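PDB 3DMO: cytidine deaminase from Burkholderia pseudomallei, which probably scavenges cytidine and 2'-deoxycytidine for UMP synthesis, deaminating them hydrolytically to uridine and 2'-deoxyuridine with the help of a zinc ion. Local coordinates for residues 11-22 / 112-122; 35-46 / 75-86. All coordinates share one frame; numbering follows the deposited sequence.

Interaction 1 of 2, residues 11-22 / 112-122; sequences HHALIEAAKAAR and EVVLTNMQGDV
The imidazole of H11 carries V114 CG2 over one face, 3.9 Å from the ring centroid, a CH-pi contact, while E112 OE1 lies in the ring plane at its edge, 3.1 Å from CE1. Here the N-terminal helix packs on the mixed sheet of the cytidine deaminase fold, its axis 63° from that of strand 112-116. The E112 carboxylate is turned 72° against the ring, and its OE1 is also hydrogen-bonded to NE2 of H6, a residue of the N-terminal histidine tag. At the other end of helix 11-22, the guanidinium of R22 takes M118 on one face, with CG above its centre and CE 3.7 Å from NH1; R22 NE is held by the carbonyl of K33. I15 supplies the apolar middle: its CG2 meets T116 CG2 end-on, and its CD1 touches V114 CG1 and V122 CG2. With CG1 beside the backbone N (chi1 -76°), the ethyl arm reaches both valines. Beyond the strand, N117 OD1 accepts the N-H of Q119 in an Asx turn and that of D121 from the opposite face of its amide plane, which fixes the loop under K19. The extended K19 chain passes M118 SD in the opposite direction, and NZ reaches the loop through one water, 2.6 Å from NZ, which donates to N117 O and accepts from G120 N.

Interaction 2 of 2, residues 35-46 / 75-86; sequences GAALVTNDGKVF and YRPGEFAAIAVV
T40 and Y75 meet through their torsions: chi1 puts T40 OG1 between its backbone N and carbonyl carbon and leaves CG2 anti to the carbonyl carbon, while chi1 of -70° sets Y75 CG beside its own N, and the second torsion, close to perpendicular, turns a ring face to that methyl. The resulting CH-pi contact is nearly central, T40 CG2 standing 3.7 Å from the Y75 centroid and 11° off the normal. T40 OG1 and Y75 OH both donate to D42 OD2, at 2.6 and 2.8 Å, the phenol using the syn lone pair, so two hydroxyls hold one carboxylate oxygen. N41 ND2 donates to E79 OE2 at 2.9 Å with the amide and carboxylate planes almost perpendicular; R76 NH2 approaches that oxygen from the opposite face, while R76 NE forms a salt bridge with OE1. F46 CE2 lies 3.7 Å from Y75 CE2 on an oblique pair of rings. Along the strands, G35, A37 and V39 form hydrogen-bonded pairs with V86, A84 and A82, alternating with the non-hydrogen-bonded pairs A36-V85 and L38-I83. L38 CD2 packs 3.7 Å from F80 CD2 on the side covered by helix 62-72, whereas A37 and A84 meet helix 11-22. V39 O accepts from A81 N at 2.9 Å and only weakly from A82 N, the signature of a classic beta bulge. It interrupts the regular ladder of an antiparallel pair central to the cytidine deaminase sheet, beside a T40-G43 type I turn in the hairpin connection from strand 34-40 to 45-49.

In the fold
From the N terminus the chain first forms helix 11-22, then runs into strand 34-40, which turns back through strand 45-49 and continues to helix 62-72 and strand 80-87. Interaction 2 closes at that point, pairing 35-46 with 75-86 around the inner loop. After helix 97-107, strand 112-116 arrives and interaction 1 closes the longer loop onto the helix, enclosing interaction 2 completely. The two share one mixed sheet: V114 N and V114 O probably hydrogen-bond to I83 O and V85 N, joining the neighbouring strands. Helix 11-22 lies against both contacts, with A21 packing on A36 and A18 on V86, while helix 62-72 reaches interaction 2 from the L38 and F80 face.

Interaction 1 of 2, residues 11-22 / 112-122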
loop_
_atom_site.group_PDB
_atom_site.type_symbol
_atom_site.label_atom_id
_atom_site.label_comp_id
_atom_site.label_asym_id
_atom_site.label_seq_id
_atom_site.Cartn_x
_atom_site.Cartn_y
_atom_site.Cartn_z
ATOM N N HIS A 11 3.752 12.204 28.648
ATOM C CA HIS A 11 4.293 12.334 27.295
ATOM C C HIS A 11 5.740 11.862 27.255
ATOM O O HIS A 11 6.151 11.188 26.303
ATOM C CB HIS A 11 4.198 13.769 26.778
ATOM C CG HIS A 11 2.811 14.197 26.419
ATOM N ND1 HIS A 11 1.762 13.311 26.298
ATOM C CD2 HIS A 11 2.310 15.417 26.116
ATOM C CE1 HIS A 11 0.669 13.971 25.961
ATOM N NE2 HIS A 11 0.976 15.249 25.838
ATOM N N HIS A 12 6.502 12.201 28.297
ATOM C CA HIS A 12 7.898 11.786 28.407
ATOM C C HIS A 12 8.061 10.268 28.410
ATOM O O HIS A 12 8.932 9.735 27.720
ATOM C CB HIS A 12 8.567 12.384 29.648
ATOM C CG HIS A 12 9.998 11.974 29.807
ATOM N ND1 HIS A 12 10.393 10.963 30.657
ATOM C CD2 HIS A 12 11.126 12.418 29.202
ATOM C CE1 HIS A 12 11.704 10.812 30.581
ATOM N NE2 HIS A 12 12.173 11.683 29.705
ATOM N N ALA A 13 7.227 9.587 29.195
ATOM C CA ALA A 13 7.245 8.132 29.278
ATOM C C ALA A 13 6.867 7.481 27.945
ATOM O O ALA A 13 7.475 6.482 27.556
ATOM C CB ALA A 13 6.316 7.656 30.377
ATOM N N LEU A 14 5.868 8.045 27.264
ATOM C CA LEU A 14 5.415 7.517 25.965
ATOM C C LEU A 14 6.503 7.700 24.894
ATOM O O LEU A 14 6.710 6.824 24.051
ATOM C CB LEU A 14 4.122 8.203 25.511
ATOM C CG LEU A 14 2.875 7.408 25.091
ATOM C CD1 LEU A 14 2.151 8.093 23.937
ATOM C CD2 LEU A 14 3.103 5.925 24.776
ATOM N N ILE A 15 7.196 8.834 24.940
ATOM C CA ILE A 15 8.305 9.096 24.015
ATOM C C ILE A 15 9.446 8.105 24.249
ATOM O O ILE A 15 10.022 7.569 23.296
ATOM C CB ILE A 15 8.804 10.556 24.123
ATOM C CG1 ILE A 15 7.817 11.503 23.425
ATOM C CG2 ILE A 15 10.213 10.702 23.526
ATOM C CD1 ILE A 15 7.937 12.980 23.854
ATOM N N GLU A 16 9.765 7.846 25.515
ATOM C CA GLU A 16 10.802 6.866 25.846
ATOM C C GLU A 16 10.463 5.468 25.322
ATOM O O GLU A 16 11.344 4.734 24.878
ATOM C CB GLU A 16 11.097 6.833 27.357
ATOM C CG GLU A 16 11.921 8.032 27.871
ATOM C CD GLU A 16 13.210 8.277 27.063
ATOM O OE1 GLU A 16 14.035 7.339 26.939
ATOM O OE2 GLU A 16 13.392 9.408 26.545
ATOM N N ALA A 17 9.183 5.107 25.364
ATOM C CA ALA A 17 8.728 3.829 24.807
ATOM C C ALA A 17 8.829 3.809 23.270
ATOM O O ALA A 17 9.206 2.796 22.684
ATOM C CB ALA A 17 7.310 3.512 25.282
ATOM N N ALA A 18 8.517 4.935 22.630
ATOM C CA ALA A 18 8.642 5.058 21.173
ATOM C C ALA A 18 10.103 4.922 20.723
ATOM O O ALA A 18 10.390 4.298 19.702
ATOM C CB ALA A 18 8.049 6.372 20.697
ATOM N N LYS A 19 11.022 5.491 21.495
ATOM C CA LYS A 19 12.457 5.357 21.203
ATOM C C LYS A 19 12.942 3.917 21.389
ATOM O O LYS A 19 13.769 3.438 20.618
ATOM C CB LYS A 19 13.283 6.324 22.059
ATOM C CG LYS A 19 13.056 7.780 21.736
ATOM C CD LYS A 19 13.892 8.708 22.625
ATOM C CE LYS A 19 13.768 10.138 22.128
ATOM N NZ LYS A 19 14.575 11.096 22.929
ATOM N N ALA A 20 12.426 3.224 22.404
ATOM C CA ALA A 20 12.747 1.812 22.596
ATOM C C ALA A 20 12.210 0.960 21.441
ATOM O O ALA A 20 12.893 0.037 20.992
ATOM C CB ALA A 20 12.224 1.300 23.950
ATOM N N ALA A 21 11.001 1.286 20.971
ATOM C CA ALA A 21 10.381 0.647 19.798
ATOM C C ALA A 21 11.245 0.823 18.549
ATOM O O ALA A 21 11.505 -0.137 17.822
ATOM C CB ALA A 21 8.989 1.218 19.564
ATOM N N ARG A 22 11.704 2.057 18.337
ATOM C CA ARG A 22 12.529 2.435 17.190
ATOM C C ARG A 22 13.762 1.555 17.043
ATOM O O ARG A 22 14.159 1.238 15.928
ATOM C CB ARG A 22 12.928 3.917 17.286
ATOM C CG ARG A 22 13.842 4.404 16.171
ATOM C CD ARG A 22 14.059 5.914 16.234
ATOM N NE ARG A 22 15.120 6.336 15.316
ATOM C CZ ARG A 22 16.420 6.346 15.611
ATOM N NH1 ARG A 22 16.841 5.973 16.811
ATOM N NH2 ARG A 22 17.307 6.735 14.701
ATOM N N GLU A 112 -4.775 11.649 20.522
ATOM C CA GLU A 112 -3.637 12.520 20.816
ATOM C C GLU A 112 -2.388 11.946 20.161
ATOM O O GLU A 112 -2.092 10.763 20.317
ATOM C CB GLU A 112 -3.437 12.656 22.329
ATOM C CG GLU A 112 -2.274 13.555 22.729
ATOM C CD GLU A 112 -2.105 13.669 24.238
ATOM O OE1 GLU A 112 -1.865 12.637 24.897
ATOM O OE2 GLU A 112 -2.196 14.799 24.766
ATOM N N VAL A 113 -1.672 12.789 19.421
ATOM C CA VAL A 113 -0.491 12.369 18.681
ATOM C C VAL A 113 0.704 13.201 19.167
ATOM O O VAL A 113 0.705 14.426 19.046
ATOM C CB VAL A 113 -0.705 12.537 17.149
ATOM C CG1 VAL A 113 0.542 12.131 16.384
ATOM C CG2 VAL A 113 -1.915 11.721 16.675
ATOM N N VAL A 114 1.691 12.527 19.752
ATOM C CA VAL A 114 2.891 13.164 20.292
ATOM C C VAL A 114 4.053 12.907 19.326
ATOM O O VAL A 114 4.510 11.769 19.191
ATOM C CB VAL A 114 3.262 12.597 21.705
ATOM C CG1 VAL A 114 4.499 13.294 22.267
ATOM C CG2 VAL A 114 2.076 12.700 22.678
ATOM N N LEU A 115 4.511 13.959 18.650
ATOM C CA LEU A 115 5.566 13.828 17.639
ATOM C C LEU A 115 6.878 14.350 18.187
ATOM O O LEU A 115 6.917 15.416 18.797
ATOM C CB LEU A 115 5.190 14.597 16.372
ATOM C CG LEU A 115 3.861 14.188 15.755
ATOM C CD1 LEU A 115 3.505 15.158 14.637
ATOM C CD2 LEU A 115 3.915 12.722 15.283
ATOM N N THR A 116 7.952 13.605 17.959
ATOM C CA THR A 116 9.255 14.002 18.482
ATOM C C THR A 116 10.413 13.536 17.590
ATOM O O THR A 116 10.202 12.881 16.571
ATOM C CB THR A 116 9.425 13.552 19.967
ATOM O OG1 THR A 116 10.558 14.214 20.549
ATOM C CG2 THR A 116 9.579 12.042 20.104
ATOM N N ASN A 117 11.633 13.901 17.964
ATOM C CA ASN A 117 12.819 13.431 17.258
ATOM C C ASN A 117 13.816 12.938 18.288
ATOM O O ASN A 117 13.430 12.654 19.423
ATOM C CB ASN A 117 13.407 14.524 16.359
ATOM C CG ASN A 117 13.789 15.775 17.130
ATOM O OD1 ASN A 117 13.770 15.787 18.358
ATOM N ND2 ASN A 117 14.127 16.839 16.411
ATOM N N MET A 118 15.083 12.833 17.900
ATOM C CA MET A 118 16.116 12.333 18.800
ATOM C C MET A 118 16.873 13.472 19.485
ATOM O O MET A 118 17.917 13.241 20.098
ATOM C CB MET A 118 17.090 11.425 18.046
ATOM C CG MET A 118 16.451 10.178 17.432
ATOM S SD MET A 118 15.608 9.128 18.631
ATOM C CE MET A 118 16.972 8.400 19.538
ATOM N N GLN A 119 16.337 14.688 19.392
ATOM C CA GLN A 119 17.003 15.884 19.918
ATOM C C GLN A 119 16.122 16.713 20.857
ATOM O O GLN A 119 16.377 17.901 21.058
ATOM C CB GLN A 119 17.479 16.773 18.763
ATOM C CG GLN A 119 18.414 16.096 17.782
ATOM C CD GLN A 119 18.735 17.001 16.621
ATOM O OE1 GLN A 119 19.636 17.840 16.705
ATOM N NE2 GLN A 119 17.982 16.856 15.528
ATOM N N GLY A 120 15.070 16.100 21.401
ATOM C CA GLY A 120 14.185 16.771 22.359
ATOM C C GLY A 120 13.113 17.705 21.819
ATOM O O GLY A 120 12.440 18.388 22.595
ATOM N N ASP A 121 12.938 17.758 20.504
ATOM C CA ASP A 121 11.881 18.588 19.920
ATOM C C ASP A 121 10.549 17.841 19.905
ATOM O O ASP A 121 10.469 16.723 19.389
ATOM C CB ASP A 121 12.258 19.043 18.511
ATOM C CG ASP A 121 13.600 19.755 18.482
ATOM O OD1 ASP A 121 13.730 20.825 19.131
ATOM O OD2 ASP A 121 14.525 19.234 17.826
ATOM N N VAL A 122 9.523 18.464 20.480
ATOM C CA VAL A 122 8.216 17.824 20.663
ATOM C C VAL A 122 7.105 18.727 20.160
ATOM O O VAL A 122 7.128 19.932 20.390
ATOM C CB VAL A 122 7.948 17.482 22.155
ATOM C CG1 VAL A 122 6.549 16.858 22.340
ATOM C CG2 VAL A 122 9.001 16.548 22.690
HETATM O O HOH W 1 14.132 13.440 21.821
#

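Interaction 2 of 2, residues 35-46 / 75-86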
loop_
_atom_site.group_PDB
_atom_site.type_symbol
_atom_site.label_atom_id
_atom_site.label_comp_id
_atom_site.label_asym_id
_atom_site.label_seq_id
_atom_site.Cartn_x
_atom_site.Cartn_y
_atom_site.Cartn_z
ATOM N N GLY A 35 10.193 4.772 15.348
ATOM C CA GLY A 35 9.488 4.059 16.404
ATOM C C GLY A 35 8.195 4.748 16.777
ATOM O O GLY A 35 8.045 5.960 16.620
ATOM N N ALA A 36 7.255 3.958 17.281
ATOM C CA ALA A 36 5.998 4.486 17.785
ATOM C C ALA A 36 5.599 3.720 19.019
ATOM O O ALA A 36 5.961 2.556 19.188
ATOM C CB ALA A 36 4.902 4.394 16.722
ATOM N N ALA A 37 4.874 4.389 19.903
ATOM C CA ALA A 37 4.320 3.728 21.072
ATOM C C ALA A 37 2.904 4.208 21.285
ATOM O O ALA A 37 2.646 5.407 21.347
ATOM C CB ALA A 37 5.167 3.992 22.297
ATOM N N LEU A 38 2.002 3.243 21.402
ATOM C CA LEU A 38 0.568 3.483 21.466
ATOM C C LEU A 38 0.088 3.058 22.843
ATOM O O LEU A 38 0.423 1.956 23.299
ATOM C CB LEU A 38 -0.105 2.618 20.397
ATOM C CG LEU A 38 -1.609 2.589 20.193
ATOM C CD1 LEU A 38 -2.125 3.944 19.714
ATOM C CD2 LEU A 38 -1.920 1.498 19.180
ATOM N N VAL A 39 -0.672 3.920 23.516
ATOM C CA VAL A 39 -1.205 3.563 24.829
ATOM C C VAL A 39 -2.717 3.493 24.738
ATOM O O VAL A 39 -3.344 4.393 24.199
ATOM C CB VAL A 39 -0.719 4.511 25.979
ATOM C CG1 VAL A 39 -1.155 5.966 25.756
ATOM C CG2 VAL A 39 -1.190 3.977 27.346
ATOM N N THR A 40 -3.285 2.409 25.252
ATOM C CA THR A 40 -4.709 2.139 25.102
ATOM C C THR A 40 -5.534 2.730 26.243
ATOM O O THR A 40 -4.991 3.251 27.217
ATOM C CB THR A 40 -4.975 0.622 25.045
ATOM O OG1 THR A 40 -4.660 0.041 26.315
ATOM C CG2 THR A 40 -4.116 -0.043 23.975
ATOM N N ASN A 41 -6.850 2.616 26.112
ATOM C CA ASN A 41 -7.792 3.021 27.152
ATOM C C ASN A 41 -7.528 2.416 28.544
ATOM O O ASN A 41 -7.771 3.080 29.556
ATOM C CB ASN A 41 -9.249 2.811 26.685
ATOM C CG ASN A 41 -9.552 1.377 26.229
ATOM O OD1 ASN A 41 -8.699 0.495 26.252
ATOM N ND2 ASN A 41 -10.800 1.151 25.814
ATOM N N ASP A 42 -7.023 1.182 28.599
ATOM C CA ASP A 42 -6.715 0.538 29.874
ATOM C C ASP A 42 -5.226 0.596 30.237
ATOM O O ASP A 42 -4.759 -0.118 31.131
ATOM C CB ASP A 42 -7.281 -0.894 29.926
ATOM C CG ASP A 42 -6.644 -1.836 28.915
ATOM O OD1 ASP A 42 -6.990 -3.042 28.950
ATOM O OD2 ASP A 42 -5.806 -1.406 28.094
ATOM N N GLY A 43 -4.479 1.446 29.531
ATOM C CA GLY A 43 -3.088 1.740 29.881
ATOM C C GLY A 43 -2.011 0.824 29.327
ATOM O O GLY A 43 -0.835 0.969 29.679
ATOM N N LYS A 44 -2.400 -0.122 28.474
ATOM C CA LYS A 44 -1.450 -1.021 27.825
ATOM C C LYS A 44 -0.703 -0.285 26.715
ATOM O O LYS A 44 -1.287 0.524 25.993
ATOM C CB LYS A 44 -2.175 -2.235 27.257
ATOM C CG LYS A 44 -1.276 -3.414 26.950
ATOM C CD LYS A 44 -2.100 -4.696 26.898
ATOM C CE LYS A 44 -1.235 -5.937 27.112
ATOM N NZ LYS A 44 -0.332 -6.194 25.954
ATOM N N VAL A 45 0.586 -0.575 26.592
ATOM C CA VAL A 45 1.448 0.080 25.613
ATOM C C VAL A 45 1.856 -0.905 24.519
ATOM O O VAL A 45 2.231 -2.042 24.808
ATOM C CB VAL A 45 2.686 0.713 26.292
ATOM C CG1 VAL A 45 3.656 1.286 25.258
ATOM C CG2 VAL A 45 2.246 1.801 27.246
ATOM N N PHE A 46 1.738 -0.470 23.266
ATOM C CA PHE A 46 2.172 -1.264 22.125
ATOM C C PHE A 46 3.275 -0.540 21.360
ATOM O O PHE A 46 3.119 0.633 21.011
ATOM C CB PHE A 46 0.987 -1.560 21.195
ATOM C CG PHE A 46 0.003 -2.531 21.777
ATOM C CD1 PHE A 46 0.123 -3.898 21.523
ATOM C CD2 PHE A 46 -1.020 -2.089 22.606
ATOM C CE1 PHE A 46 -0.777 -4.809 22.074
ATOM C CE2 PHE A 46 -1.919 -2.993 23.159
ATOM C CZ PHE A 46 -1.792 -4.355 22.885
ATOM N N TYR A 75 -7.930 -4.780 20.711
ATOM C CA TYR A 75 -8.331 -3.389 20.872
ATOM C C TYR A 75 -9.015 -2.977 19.591
ATOM O O TYR A 75 -8.671 -3.478 18.515
ATOM C CB TYR A 75 -7.145 -2.491 21.243
ATOM C CG TYR A 75 -6.682 -2.784 22.643
ATOM C CD1 TYR A 75 -7.250 -2.124 23.725
ATOM C CD2 TYR A 75 -5.727 -3.761 22.883
ATOM C CE1 TYR A 75 -6.861 -2.418 25.025
ATOM C CE2 TYR A 75 -5.320 -4.064 24.177
ATOM C CZ TYR A 75 -5.901 -3.386 25.235
ATOM O OH TYR A 75 -5.512 -3.671 26.519
ATOM N N ARG A 76 -10.000 -2.102 19.718
ATOM C CA ARG A 76 -10.882 -1.758 18.610
ATOM C C ARG A 76 -10.809 -0.259 18.335
ATOM O O ARG A 76 -10.314 0.502 19.165
ATOM C CB ARG A 76 -12.298 -2.208 18.961
ATOM C CG ARG A 76 -12.425 -3.731 19.001
ATOM C CD ARG A 76 -13.504 -4.176 19.963
ATOM N NE ARG A 76 -13.137 -3.866 21.346
ATOM C CZ ARG A 76 -13.798 -4.296 22.418
ATOM N NH1 ARG A 76 -14.862 -5.083 22.281
ATOM N NH2 ARG A 76 -13.382 -3.948 23.637
ATOM N N PRO A 77 -11.274 0.184 17.156
ATOM C CA PRO A 77 -11.250 1.626 16.915
ATOM C C PRO A 77 -11.827 2.449 18.062
ATOM O O PRO A 77 -12.910 2.129 18.593
ATOM C CB PRO A 77 -12.109 1.782 15.664
ATOM C CG PRO A 77 -11.883 0.495 14.920
ATOM C CD PRO A 77 -11.776 -0.567 15.988
ATOM N N GLY A 78 -11.100 3.491 18.445
ATOM C CA GLY A 78 -11.533 4.383 19.514
ATOM C C GLY A 78 -11.026 4.005 20.893
ATOM O O GLY A 78 -11.291 4.721 21.863
ATOM N N GLU A 79 -10.299 2.895 20.994
ATOM C CA GLU A 79 -9.786 2.435 22.294
ATOM C C GLU A 79 -8.368 2.893 22.609
ATOM O O GLU A 79 -7.721 2.329 23.497
ATOM C CB GLU A 79 -9.872 0.915 22.408
ATOM C CG GLU A 79 -11.285 0.404 22.510
ATOM C CD GLU A 79 -11.346 -0.992 23.062
ATOM O OE1 GLU A 79 -10.995 -1.949 22.337
ATOM O OE2 GLU A 79 -11.765 -1.133 24.222
ATOM N N PHE A 80 -7.895 3.914 21.893
ATOM C CA PHE A 80 -6.534 4.428 22.080
ATOM C C PHE A 80 -6.516 5.836 22.663
ATOM O O PHE A 80 -7.279 6.708 22.240
ATOM C CB PHE A 80 -5.741 4.330 20.773
ATOM C CG PHE A 80 -5.865 2.987 20.124
ATOM C CD1 PHE A 80 -6.645 2.823 18.985
ATOM C CD2 PHE A 80 -5.266 1.871 20.702
ATOM C CE1 PHE A 80 -6.794 1.562 18.405
ATOM C CE2 PHE A 80 -5.406 0.607 20.132
ATOM C CZ PHE A 80 -6.174 0.457 18.977
ATOM N N ALA A 81 -5.661 6.030 23.663
ATOM C CA ALA A 81 -5.523 7.322 24.329
ATOM C C ALA A 81 -4.526 8.238 23.617
ATOM O O ALA A 81 -4.788 9.428 23.426
ATOM C CB ALA A 81 -5.097 7.114 25.770
ATOM N N ALA A 82 -3.379 7.682 23.237
ATOM C CA ALA A 82 -2.287 8.469 22.659
ATOM C C ALA A 82 -1.318 7.591 21.887
ATOM O O ALA A 82 -1.158 6.393 22.189
ATOM C CB ALA A 82 -1.524 9.226 23.761
ATOM N N ILE A 83 -0.652 8.206 20.910
ATOM C CA ILE A 83 0.459 7.583 20.200
ATOM C C ILE A 83 1.639 8.560 20.138
ATOM O O ILE A 83 1.444 9.745 19.878
ATOM C CB ILE A 83 0.030 7.091 18.778
ATOM C CG1 ILE A 83 1.113 6.206 18.141
ATOM C CG2 ILE A 83 -0.403 8.252 17.886
ATOM C CD1 ILE A 83 0.649 5.509 16.855
ATOM N N ALA A 84 2.842 8.074 20.456
ATOM C CA ALA A 84 4.082 8.848 20.266
ATOM C C ALA A 84 4.833 8.293 19.066
ATOM O O ALA A 84 4.866 7.081 18.873
ATOM C CB ALA A 84 4.971 8.777 21.518
ATOM N N VAL A 85 5.419 9.175 18.253
ATOM C CA VAL A 85 6.189 8.765 17.068
ATOM C C VAL A 85 7.541 9.494 17.106
ATOM O O VAL A 85 7.592 10.698 17.400
ATOM C CB VAL A 85 5.440 9.102 15.741
ATOM C CG1 VAL A 85 6.073 8.364 14.538
ATOM C CG2 VAL A 85 3.955 8.768 15.855
ATOM N N VAL A 86 8.627 8.775 16.805
ATOM C CA VAL A 86 9.979 9.354 16.869
ATOM C C VAL A 86 10.851 8.890 15.692
ATOM O O VAL A 86 10.819 7.723 15.306
ATOM C CB VAL A 86 10.673 9.061 18.246
ATOM C CG1 VAL A 86 10.837 7.554 18.501
ATOM C CG2 VAL A 86 12.011 9.771 18.338
#